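Local structure of lectin 2 (Agrocybe aegerita, 4TQJ) at residues A19-F24 and N380-S385; V44-F47 and G53-T56; D214-C217 and G222-I225; I244-A249 and H283-A288. The protein binds sugars as a fungal lectin, recognising N-acetylglucosamine specifically at the non-reducing end of glycans. The protein carries 1 engineered substitution. All blocks are in the same frame, centred on the assembly; numbering follows the deposited sequence.

Contact 1 (A19-F24 and N380-S385); sequences ADIVGF and NDFSFS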
loop_
_atom_site.group_PDB
_atom_site.type_symbol
_atom_site.label_atom_id
_atom_site.label_comp_id
_atom_site.label_asym_id
_atom_site.label_seq_id
_atom_site.Cartn_x
_atom_site.Cartn_y
_atom_site.Cartn_z
ATOM N N ALA A 19 3.229 6.025 5.974
ATOM C CA ALA A 19 2.611 5.575 7.218
ATOM C C ALA A 19 1.118 5.902 7.291
ATOM O O ALA A 19 0.689 6.997 6.923
ATOM C CB ALA A 19 3.358 6.138 8.457
ATOM N N ASP A 20 0.334 4.945 7.784
ATOM C CA ASP A 20 -1.087 5.163 8.053
ATOM C C ASP A 20 -1.346 5.454 9.533
ATOM O O ASP A 20 -0.535 5.120 10.383
ATOM C CB ASP A 20 -1.896 3.915 7.653
ATOM C CG ASP A 20 -1.608 3.459 6.241
ATOM O OD1 ASP A 20 -1.987 4.173 5.297
ATOM O OD2 ASP A 20 -0.987 2.384 6.077
ATOM N N ILE A 21 -2.486 6.064 9.841
ATOM C CA ILE A 21 -2.874 6.307 11.232
ATOM C C ILE A 21 -3.794 5.193 11.673
ATOM O O ILE A 21 -4.753 4.875 10.978
ATOM C CB ILE A 21 -3.674 7.602 11.391
ATOM C CG1 ILE A 21 -2.864 8.799 10.892
ATOM C CG2 ILE A 21 -4.088 7.807 12.857
ATOM C CD1 ILE A 21 -3.680 10.054 10.814
ATOM N N VAL A 22 -3.503 4.592 12.817
ATOM C CA VAL A 22 -4.425 3.623 13.400
ATOM C C VAL A 22 -4.782 4.113 14.794
ATOM O O VAL A 22 -3.908 4.285 15.647
ATOM C CB VAL A 22 -3.831 2.206 13.421
ATOM C CG1 VAL A 22 -4.714 1.247 14.215
ATOM C CG2 VAL A 22 -3.614 1.704 11.994
ATOM N N GLY A 23 -6.064 4.387 15.002
ATOM C CA GLY A 23 -6.527 4.875 16.279
ATOM C C GLY A 23 -7.463 3.894 16.955
ATOM O O GLY A 23 -8.432 3.429 16.345
ATOM N N PHE A 24 -7.173 3.557 18.206
ATOM C CA PHE A 24 -8.148 2.852 19.021
ATOM C C PHE A 24 -8.961 3.909 19.749
ATOM O O PHE A 24 -8.605 4.333 20.842
ATOM C CB PHE A 24 -7.466 1.905 20.001
ATOM C CG PHE A 24 -6.745 0.773 19.330
ATOM C CD1 PHE A 24 -7.384 -0.445 19.114
ATOM C CD2 PHE A 24 -5.448 0.941 18.877
ATOM C CE1 PHE A 24 -6.722 -1.493 18.483
ATOM C CE2 PHE A 24 -4.777 -0.092 18.247
ATOM C CZ PHE A 24 -5.411 -1.311 18.046
ATOM N N ASN A 380 -9.168 17.711 10.900
ATOM C CA ASN A 380 -9.656 17.918 12.265
ATOM C C ASN A 380 -9.665 16.617 13.044
ATOM O O ASN A 380 -9.649 16.617 14.269
ATOM C CB ASN A 380 -11.075 18.501 12.277
ATOM C CG ASN A 380 -11.124 19.948 11.836
ATOM O OD1 ASN A 380 -10.208 20.727 12.102
ATOM N ND2 ASN A 380 -12.204 20.319 11.157
ATOM N N ASP A 381 -9.695 15.502 12.325
ATOM C CA ASP A 381 -9.787 14.186 12.951
ATOM C C ASP A 381 -8.485 13.798 13.666
ATOM O O ASP A 381 -7.407 14.289 13.324
ATOM C CB ASP A 381 -10.154 13.134 11.893
ATOM C CG ASP A 381 -11.408 13.509 11.099
ATOM O OD1 ASP A 381 -12.433 13.885 11.715
ATOM O OD2 ASP A 381 -11.366 13.440 9.852
ATOM N N PHE A 382 -8.617 12.919 14.655
ATOM C CA PHE A 382 -7.520 12.410 15.487
ATOM C C PHE A 382 -6.979 13.391 16.524
ATOM O O PHE A 382 -6.251 12.988 17.431
ATOM C CB PHE A 382 -6.384 11.802 14.651
ATOM C CG PHE A 382 -6.823 10.656 13.787
ATOM C CD1 PHE A 382 -7.131 9.428 14.348
ATOM C CD2 PHE A 382 -6.951 10.816 12.423
ATOM C CE1 PHE A 382 -7.547 8.377 13.561
ATOM C CE2 PHE A 382 -7.367 9.768 11.631
ATOM C CZ PHE A 382 -7.658 8.549 12.200
ATOM N N SER A 383 -7.339 14.663 16.394
ATOM C CA SER A 383 -6.947 15.668 17.388
ATOM C C SER A 383 -7.589 15.388 18.750
ATOM O O SER A 383 -8.615 14.714 18.841
ATOM C CB SER A 383 -7.322 17.070 16.916
ATOM O OG SER A 383 -8.730 17.207 16.842
ATOM N N PHE A 384 -6.970 15.911 19.803
ATOM C CA PHE A 384 -7.462 15.731 21.166
ATOM C C PHE A 384 -8.949 16.061 21.284
ATOM O O PHE A 384 -9.712 15.314 21.899
ATOM C CB PHE A 384 -6.641 16.576 22.142
ATOM C CG PHE A 384 -7.117 16.494 23.558
ATOM C CD1 PHE A 384 -6.979 15.324 24.288
ATOM C CD2 PHE A 384 -7.691 17.594 24.173
ATOM C CE1 PHE A 384 -7.428 15.250 25.608
ATOM C CE2 PHE A 384 -8.135 17.527 25.483
ATOM C CZ PHE A 384 -8.005 16.359 26.201
ATOM N N SER A 385 -9.355 17.177 20.691
ATOM C CA SER A 385 -10.774 17.525 20.602
ATOM C C SER A 385 -11.476 17.348 21.938
ATOM O O SER A 385 -12.442 16.584 22.049
ATOM C CB SER A 385 -11.465 16.671 19.547
ATOM O OG SER A 385 -11.017 17.007 18.251
#

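Contact 2 (V44-F47 and G53-T56); sequences VKNF and GWLT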
loop_
_atom_site.group_PDB
_atom_site.type_symbol
_atom_site.label_atom_id
_atom_site.label_comp_id
_atom_site.label_asym_id
_atom_site.label_seq_id
_atom_site.Cartn_x
_atom_site.Cartn_y
_atom_site.Cartn_z
ATOM N N VAL A 44 -13.683 -1.329 12.922
ATOM C CA VAL A 44 -14.071 -2.400 13.841
ATOM C C VAL A 44 -14.682 -1.833 15.114
ATOM O O VAL A 44 -14.042 -1.036 15.815
ATOM C CB VAL A 44 -12.851 -3.258 14.265
ATOM C CG1 VAL A 44 -13.266 -4.306 15.294
ATOM C CG2 VAL A 44 -12.214 -3.914 13.062
ATOM N N LYS A 45 -15.912 -2.241 15.413
ATOM C CA LYS A 45 -16.598 -1.797 16.623
ATOM C C LYS A 45 -16.204 -2.667 17.803
ATOM O O LYS A 45 -17.000 -3.464 18.309
ATOM C CB LYS A 45 -18.118 -1.815 16.428
ATOM C CG LYS A 45 -18.625 -0.703 15.514
ATOM C CD LYS A 45 -20.110 -0.853 15.199
ATOM C CE LYS A 45 -20.660 0.393 14.507
ATOM N NZ LYS A 45 -19.886 0.767 13.291
ATOM N N ASN A 46 -14.959 -2.514 18.229
ATOM C CA ASN A 46 -14.416 -3.295 19.317
ATOM C C ASN A 46 -13.034 -2.723 19.659
ATOM O O ASN A 46 -12.637 -1.715 19.088
ATOM C CB ASN A 46 -14.338 -4.768 18.910
ATOM C CG ASN A 46 -14.487 -5.712 20.096
ATOM O OD1 ASN A 46 -13.904 -5.493 21.155
ATOM N ND2 ASN A 46 -15.281 -6.769 19.921
ATOM N N PHE A 47 -12.319 -3.342 20.593
ATOM C CA PHE A 47 -10.997 -2.852 20.980
ATOM C C PHE A 47 -11.035 -1.416 21.501
ATOM O O PHE A 47 -10.075 -0.674 21.342
ATOM C CB PHE A 47 -10.047 -2.904 19.786
ATOM C CG PHE A 47 -9.833 -4.279 19.245
ATOM C CD1 PHE A 47 -9.041 -5.189 19.929
ATOM C CD2 PHE A 47 -10.408 -4.664 18.040
ATOM C CE1 PHE A 47 -8.828 -6.467 19.422
ATOM C CE2 PHE A 47 -10.203 -5.935 17.535
ATOM C CZ PHE A 47 -9.411 -6.836 18.225
ATOM N N GLY A 53 -15.166 -2.966 26.234
ATOM C CA GLY A 53 -14.639 -2.707 27.564
ATOM C C GLY A 53 -13.122 -2.668 27.666
ATOM O O GLY A 53 -12.564 -3.074 28.678
ATOM N N TRP A 54 -12.454 -2.159 26.633
ATOM C CA TRP A 54 -10.992 -2.149 26.594
ATOM C C TRP A 54 -10.409 -0.966 27.349
ATOM O O TRP A 54 -10.902 0.161 27.243
ATOM C CB TRP A 54 -10.484 -2.170 25.148
ATOM C CG TRP A 54 -10.757 -3.481 24.454
ATOM C CD1 TRP A 54 -11.955 -3.922 23.968
ATOM C CD2 TRP A 54 -9.808 -4.521 24.182
ATOM N NE1 TRP A 54 -11.811 -5.173 23.407
ATOM C CE2 TRP A 54 -10.502 -5.564 23.532
ATOM C CE3 TRP A 54 -8.436 -4.672 24.430
ATOM C CZ2 TRP A 54 -9.874 -6.739 23.125
ATOM C CZ3 TRP A 54 -7.813 -5.837 24.023
ATOM C CH2 TRP A 54 -8.531 -6.857 23.375
ATOM N N LEU A 55 -9.353 -1.231 28.111
ATOM C CA LEU A 55 -8.755 -0.219 28.970
ATOM C C LEU A 55 -7.242 -0.125 28.782
ATOM O O LEU A 55 -6.551 -1.143 28.661
ATOM C CB LEU A 55 -9.068 -0.547 30.434
ATOM C CG LEU A 55 -10.562 -0.521 30.770
ATOM C CD1 LEU A 55 -10.851 -1.168 32.122
ATOM C CD2 LEU A 55 -11.050 0.903 30.740
ATOM N N THR A 56 -6.725 1.094 28.778
ATOM C CA THR A 56 -5.288 1.289 28.682
ATOM C C THR A 56 -4.589 0.759 29.930
ATOM O O THR A 56 -3.403 0.443 29.890
ATOM C CB THR A 56 -4.915 2.767 28.474
ATOM O OG1 THR A 56 -5.350 3.531 29.605
ATOM C CG2 THR A 56 -5.561 3.320 27.195
#

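Contact 3 (D214-C217 and G222-I225); sequences DNFC and GWKI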
loop_
_atom_site.group_PDB
_atom_site.type_symbol
_atom_site.label_atom_id
_atom_site.label_comp_id
_atom_site.label_asym_id
_atom_site.label_seq_id
_atom_site.Cartn_x
_atom_site.Cartn_y
_atom_site.Cartn_z
ATOM N N ASP A 214 28.809 -1.262 29.882
ATOM C CA ASP A 214 28.695 -0.915 31.295
ATOM C C ASP A 214 28.301 0.550 31.401
ATOM O O ASP A 214 29.063 1.381 31.907
ATOM C CB ASP A 214 30.016 -1.167 32.037
ATOM C CG ASP A 214 30.459 -2.620 31.973
ATOM O OD1 ASP A 214 29.607 -3.505 31.763
ATOM O OD2 ASP A 214 31.668 -2.880 32.141
ATOM N N ASN A 215 27.113 0.855 30.892
ATOM C CA ASN A 215 26.636 2.223 30.737
ATOM C C ASN A 215 25.171 2.192 30.262
ATOM O O ASN A 215 24.582 1.114 30.104
ATOM C CB ASN A 215 27.528 3.003 29.753
ATOM C CG ASN A 215 27.722 4.470 30.161
ATOM O OD1 ASN A 215 26.812 5.109 30.686
ATOM N ND2 ASN A 215 28.923 5.003 29.911
ATOM N N PHE A 216 24.586 3.368 30.070
ATOM C CA PHE A 216 23.187 3.492 29.688
ATOM C C PHE A 216 22.215 2.865 30.695
ATOM O O PHE A 216 21.073 2.567 30.352
ATOM C CB PHE A 216 22.938 2.898 28.290
ATOM C CG PHE A 216 23.698 3.585 27.190
ATOM C CD1 PHE A 216 23.386 4.885 26.814
ATOM C CD2 PHE A 216 24.715 2.928 26.518
ATOM C CE1 PHE A 216 24.081 5.515 25.791
ATOM C CE2 PHE A 216 25.414 3.550 25.498
ATOM C CZ PHE A 216 25.108 4.848 25.132
ATOM N N CYS A 217 22.648 2.674 31.935
ATOM C CA CYS A 217 21.801 2.008 32.919
ATOM C C CYS A 217 21.647 2.818 34.201
ATOM O O CYS A 217 22.447 3.707 34.507
ATOM C CB CYS A 217 22.357 0.621 33.252
ATOM S SG CYS A 217 22.280 -0.529 31.893
ATOM N N GLY A 222 24.116 6.476 35.671
ATOM C CA GLY A 222 23.004 7.223 36.246
ATOM C C GLY A 222 21.836 7.484 35.296
ATOM O O GLY A 222 21.134 8.482 35.422
ATOM N N TRP A 223 21.624 6.587 34.337
ATOM C CA TRP A 223 20.547 6.741 33.355
ATOM C C TRP A 223 19.164 6.453 33.959
ATOM O O TRP A 223 18.894 5.325 34.351
ATOM C CB TRP A 223 20.815 5.804 32.164
ATOM C CG TRP A 223 22.031 6.235 31.393
ATOM C CD1 TRP A 223 23.346 6.004 31.724
ATOM C CD2 TRP A 223 22.050 7.017 30.196
ATOM N NE1 TRP A 223 24.175 6.590 30.791
ATOM C CE2 TRP A 223 23.403 7.223 29.847
ATOM C CE3 TRP A 223 21.054 7.563 29.379
ATOM C CZ2 TRP A 223 23.786 7.943 28.709
ATOM C CZ3 TRP A 223 21.432 8.286 28.254
ATOM C CH2 TRP A 223 22.788 8.475 27.934
ATOM N N LYS A 224 18.283 7.455 34.018
ATOM C CA LYS A 224 16.963 7.239 34.618
ATOM C C LYS A 224 15.816 7.162 33.602
ATOM O O LYS A 224 15.799 7.888 32.600
ATOM C CB LYS A 224 16.645 8.308 35.657
ATOM C CG LYS A 224 17.681 8.474 36.758
ATOM C CD LYS A 224 17.196 9.580 37.687
ATOM C CE LYS A 224 18.303 10.129 38.574
ATOM N NZ LYS A 224 17.829 11.331 39.337
ATOM N N ILE A 225 14.851 6.289 33.890
ATOM C CA ILE A 225 13.703 6.081 33.007
ATOM C C ILE A 225 13.002 7.387 32.570
ATOM O O ILE A 225 12.692 7.583 31.394
ATOM C CB ILE A 225 12.696 5.074 33.612
ATOM C CG1 ILE A 225 13.316 3.676 33.628
ATOM C CG2 ILE A 225 11.400 5.050 32.801
ATOM C CD1 ILE A 225 13.649 3.157 32.214
#

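Contact 4 (I244-A249 and H283-A288); sequences IGCGKA and HPRFIA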
loop_
_atom_site.group_PDB
_atom_site.type_symbol
_atom_site.label_atom_id
_atom_site.label_comp_id
_atom_site.label_asym_id
_atom_site.label_seq_id
_atom_site.Cartn_x
_atom_site.Cartn_y
_atom_site.Cartn_z
ATOM N N ILE A 244 21.931 4.662 21.454
ATOM C CA ILE A 244 22.037 6.091 21.688
ATOM C C ILE A 244 21.075 6.495 22.788
ATOM O O ILE A 244 20.016 5.901 22.942
ATOM C CB ILE A 244 21.795 6.906 20.386
ATOM C CG1 ILE A 244 21.904 8.413 20.641
ATOM C CG2 ILE A 244 20.444 6.544 19.760
ATOM C CD1 ILE A 244 22.060 9.255 19.364
ATOM N N GLY A 245 21.469 7.483 23.582
ATOM C CA GLY A 245 20.658 7.915 24.699
ATOM C C GLY A 245 20.875 9.389 24.950
ATOM O O GLY A 245 21.978 9.899 24.766
ATOM N N CYS A 246 19.817 10.074 25.357
ATOM C CA CYS A 246 19.902 11.485 25.701
ATOM C C CYS A 246 20.096 11.606 27.207
ATOM O O CYS A 246 19.184 11.316 27.978
ATOM C CB CYS A 246 18.617 12.204 25.289
ATOM S SG CYS A 246 18.175 11.931 23.561
ATOM N N GLY A 247 21.290 12.029 27.609
ATOM C CA GLY A 247 21.663 12.052 29.006
ATOM C C GLY A 247 21.696 13.443 29.604
ATOM O O GLY A 247 20.795 14.238 29.372
ATOM N N LYS A 248 22.727 13.723 30.397
ATOM C CA LYS A 248 22.852 15.021 31.055
ATOM C C LYS A 248 23.533 15.996 30.120
ATOM O O LYS A 248 22.959 17.033 29.753
ATOM C CB LYS A 248 23.684 14.876 32.342
ATOM C CG LYS A 248 23.831 16.146 33.179
ATOM C CD LYS A 248 24.818 15.923 34.332
ATOM C CE LYS A 248 24.690 16.980 35.423
ATOM N NZ LYS A 248 24.961 18.357 34.945
ATOM N N ALA A 249 24.761 15.654 29.727
ATOM C CA ALA A 249 25.595 16.553 28.925
ATOM C C ALA A 249 25.157 16.599 27.464
ATOM O O ALA A 249 25.539 17.512 26.738
ATOM C CB ALA A 249 27.081 16.177 29.031
ATOM N N HIS A 283 9.349 17.347 26.496
ATOM C CA HIS A 283 10.146 17.378 25.279
ATOM C C HIS A 283 10.413 16.010 24.664
ATOM O O HIS A 283 11.510 15.466 24.803
ATOM C CB HIS A 283 11.478 18.044 25.591
ATOM C CG HIS A 283 11.345 19.413 26.187
ATOM N ND1 HIS A 283 11.941 19.767 27.379
ATOM C CD2 HIS A 283 10.709 20.521 25.741
ATOM C CE1 HIS A 283 11.675 21.032 27.642
ATOM N NE2 HIS A 283 10.920 21.511 26.667
ATOM N N PRO A 284 9.421 15.453 23.969
ATOM C CA PRO A 284 9.640 14.147 23.339
ATOM C C PRO A 284 10.816 14.125 22.349
ATOM O O PRO A 284 10.996 15.039 21.515
ATOM C CB PRO A 284 8.304 13.843 22.640
ATOM C CG PRO A 284 7.463 15.071 22.762
ATOM C CD PRO A 284 8.010 15.877 23.916
ATOM N N ARG A 285 11.628 13.080 22.469
ATOM C CA ARG A 285 12.766 12.874 21.574
ATOM C C ARG A 285 12.637 11.570 20.762
ATOM O O ARG A 285 12.006 10.613 21.208
ATOM C CB ARG A 285 14.076 12.955 22.351
ATOM C CG ARG A 285 14.559 14.418 22.590
ATOM C CD ARG A 285 15.210 14.625 23.962
ATOM N NE ARG A 285 14.264 14.425 25.068
ATOM C CZ ARG A 285 14.624 14.320 26.351
ATOM N NH1 ARG A 285 15.908 14.406 26.703
ATOM N NH2 ARG A 285 13.707 14.122 27.283
ATOM N N PHE A 286 13.209 11.552 19.559
ATOM C CA PHE A 286 13.089 10.396 18.662
ATOM C C PHE A 286 14.379 10.209 17.868
ATOM O O PHE A 286 15.134 11.159 17.646
ATOM C CB PHE A 286 11.962 10.586 17.627
ATOM C CG PHE A 286 10.598 10.845 18.212
ATOM C CD1 PHE A 286 9.642 9.840 18.251
ATOM C CD2 PHE A 286 10.255 12.110 18.681
ATOM C CE1 PHE A 286 8.365 10.084 18.782
ATOM C CE2 PHE A 286 9.009 12.361 19.207
ATOM C CZ PHE A 286 8.052 11.344 19.259
ATOM N N ILE A 287 14.614 8.979 17.430
ATOM C CA ILE A 287 15.620 8.717 16.421
ATOM C C ILE A 287 14.832 8.309 15.187
ATOM O O ILE A 287 13.973 7.432 15.260
ATOM C CB ILE A 287 16.563 7.562 16.808
ATOM C CG1 ILE A 287 17.228 7.824 18.168
ATOM C CG2 ILE A 287 17.601 7.344 15.702
ATOM C CD1 ILE A 287 17.900 9.193 18.261
ATOM N N ALA A 288 15.096 8.962 14.071
ATOM C CA ALA A 288 14.418 8.631 12.820
ATOM C C ALA A 288 15.329 8.998 11.663
ATOM O O ALA A 288 16.214 9.841 11.821
ATOM C CB ALA A 288 13.099 9.381 12.717
HETATM O O HOH W 1 17.715 13.698 28.738
#

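Contact 1 (A19-F24 and N380-S385)
Ile21, on strand 20-25, meets the ring of Phe382, which is carried by the loop after strand 376-379; the two side chains come from opposite directions. The chief interaction is a CH-pi contact: CG2 of Ile21 stands over the middle of one ring face, 3.6 Å from the centroid of the Phe382 ring and 14° off its normal. CG2 lies anti to the backbone N of Ile21, with chi1 at -58° turning CG1 beside that N, and CD1, at the end of the CG1 branch, lands on the same ring, Ile21 CD1 being 3.7 Å from Phe382 CD2. Of the backbone, Gly23 passes obliquely by the ring, its N 4.5 Å from Phe382 CE1. No hydrogen bond crosses between the segments. Polar links serve the loop instead: a type II turn runs from Asn380 to Ser383, and Ser383 OG donates to Asn380 O at 2.8 Å. Val30 of strand 28-32 and the ring of Trp389 also pack on Phe382. In this propeller the contact joins the sheet containing strand 20-25 to the loop that leads from the neighbouring sheet into its last strand, 395-399. With all three touching residues buried, this contact between the segments probably rests on dispersion and the exclusion of water.

Contact 2 (V44-F47 and G53-T56)
Asn46 and Trp54 are joined by a hydrogen bond in which indole NE1 of Trp54 donates to OD1 of Asn46 over 3.1 Å. Asn46 CG lies anti to the backbone N (chi1 -150°), which carries OD1 to the indole N-H. The bond is bent, with an N-H...O angle of 136°, and the oxygen is tilted out of the indole plane, although the donor sits almost in line with the side-chain C=O. The same OD1 takes a second proton from the next residue in the chain, Phe47 N to Asn46 OD1 being 2.7 Å, this time in the carbonyl plane and on a lone pair. Two donors thus grip one oxygen and hold the amide in place.

Both segments belong to the loop that links strand 41-44, the outer strand of one propeller blade, to strand 60-64, the first strand of the next. Within this connection Phe47 packs on the indole. Its CA rests over one face, 3.4 Å from the centroid of the Trp54 five-membered ring, in a CH-pi contact. The two side chains then run side by side in the same direction, and Phe47 CD1 reaches Trp54 CZ2 at 3.6 Å; the ring planes meet obliquely, at 42°. Beyond the pair, His59 packs edge-to-face with Trp54, Phe47 O accepts a hydrogen bond from Arg61 NH1, and the Phe47 side chain rests on Val29 and Ser85 of the adjoining sheets.

Contact 3 (D214-C217 and G222-I225)
Phe216 and Trp223 make the dense part of this contact, inside the loop between strands 210-213 and 230-233. Phe216 CA sits over the indole, toward its rim, 3.2 Å from Trp223 CD1. From there the phenyl ring, with CG anti to its own carbonyl carbon (chi1 -62°), runs alongside the indole, and the planes meet obliquely at 48°. Trp252 and Ala254 of strand 251-254, together with Val265, pack on Phe216. The backbone closes the loop where Trp223 N donates to Cys217 O over 3.0 Å.

Toward solvent the contact thins. Gly222 is exposed and adds little. Asn215, partly exposed, meets the indole chiefly through OD1: Trp223 NE1 donates to Asn215 OD1 over 3.0 Å, while Phe216 N reaches the same oxygen at 2.9 Å. Arg230 of strand 230-233 lies against Trp223 and gives a hydrogen bond from NH1 to Phe216 O. The indole N-H, within a mostly apolar setting, is therefore satisfied by an amide oxygen that is itself steadied by the backbone, so this bond probably helps, with the packing on Phe216, to fix the rotation of the indole.

Contact 4 (I244-A249 and H283-A288)
Ile244 and Ile287 reach toward each other tip to tip, CG2 of Ile244 lying 3.8 Å from CG1 of Ile287. Two residues further along strand 242-246, Cys246 faces Arg285: its CB is 3.8 Å from Arg285 NH1, while Cys246 SG packs on the aliphatic part, 4.0 Å from Arg285 CD. A water lies between the same pair, 2.9 Å from Cys246 O, and accepts from Arg285 NH1 at 2.8 Å, in the plane of the guanidinium group.

The next shell fixes the arginine. Bends at chi2 (143°) and chi3 (-65°) bring NE to His283 O, and Arg285 NE donates to His283 O over 3.0 Å, nearly in line with that C=O. NH1 is also hydrogen-bonded to Phe272 O, and Trp278 and Pro229 touch the side chain. Phe231 of strand 230-233 packs against Ile244, Cys246 and Ile287 alike.

The touching parts, 244-246 and 285-287, run nearly antiparallel, 165° apart, with no hydrogen bond directly between them, for they belong to separate four-stranded sheets: 242-246 is the second strand of one, 285-288 the first of the next. Side chains meeting between successive antiparallel sheets in this way are characteristic of the blade-to-blade packing of a beta-propeller.

How the contacts relate
Seven antiparallel sheets form the propeller, and the four contacts sample its junctions. Contacts 2, 3 and 4 follow one another along the chain, all nested within the 355 residues between the segments of contact 1, which brings an early strand against a late loop. The sheet of contact 1 draws strand 20-25 and strand 395-399 from the two ends of the chain and so helps to close the ring. Contacts 2 and 3, with centres about 36 Å apart on opposite sides of the chain's centre, occupy equivalent inter-blade loops. Neighbours touch: Phe24 meets Phe47 between contacts 1 and 2, and Trp223 packs on Gly245 between contacts 3 and 4, whose centres are about 13 Å apart.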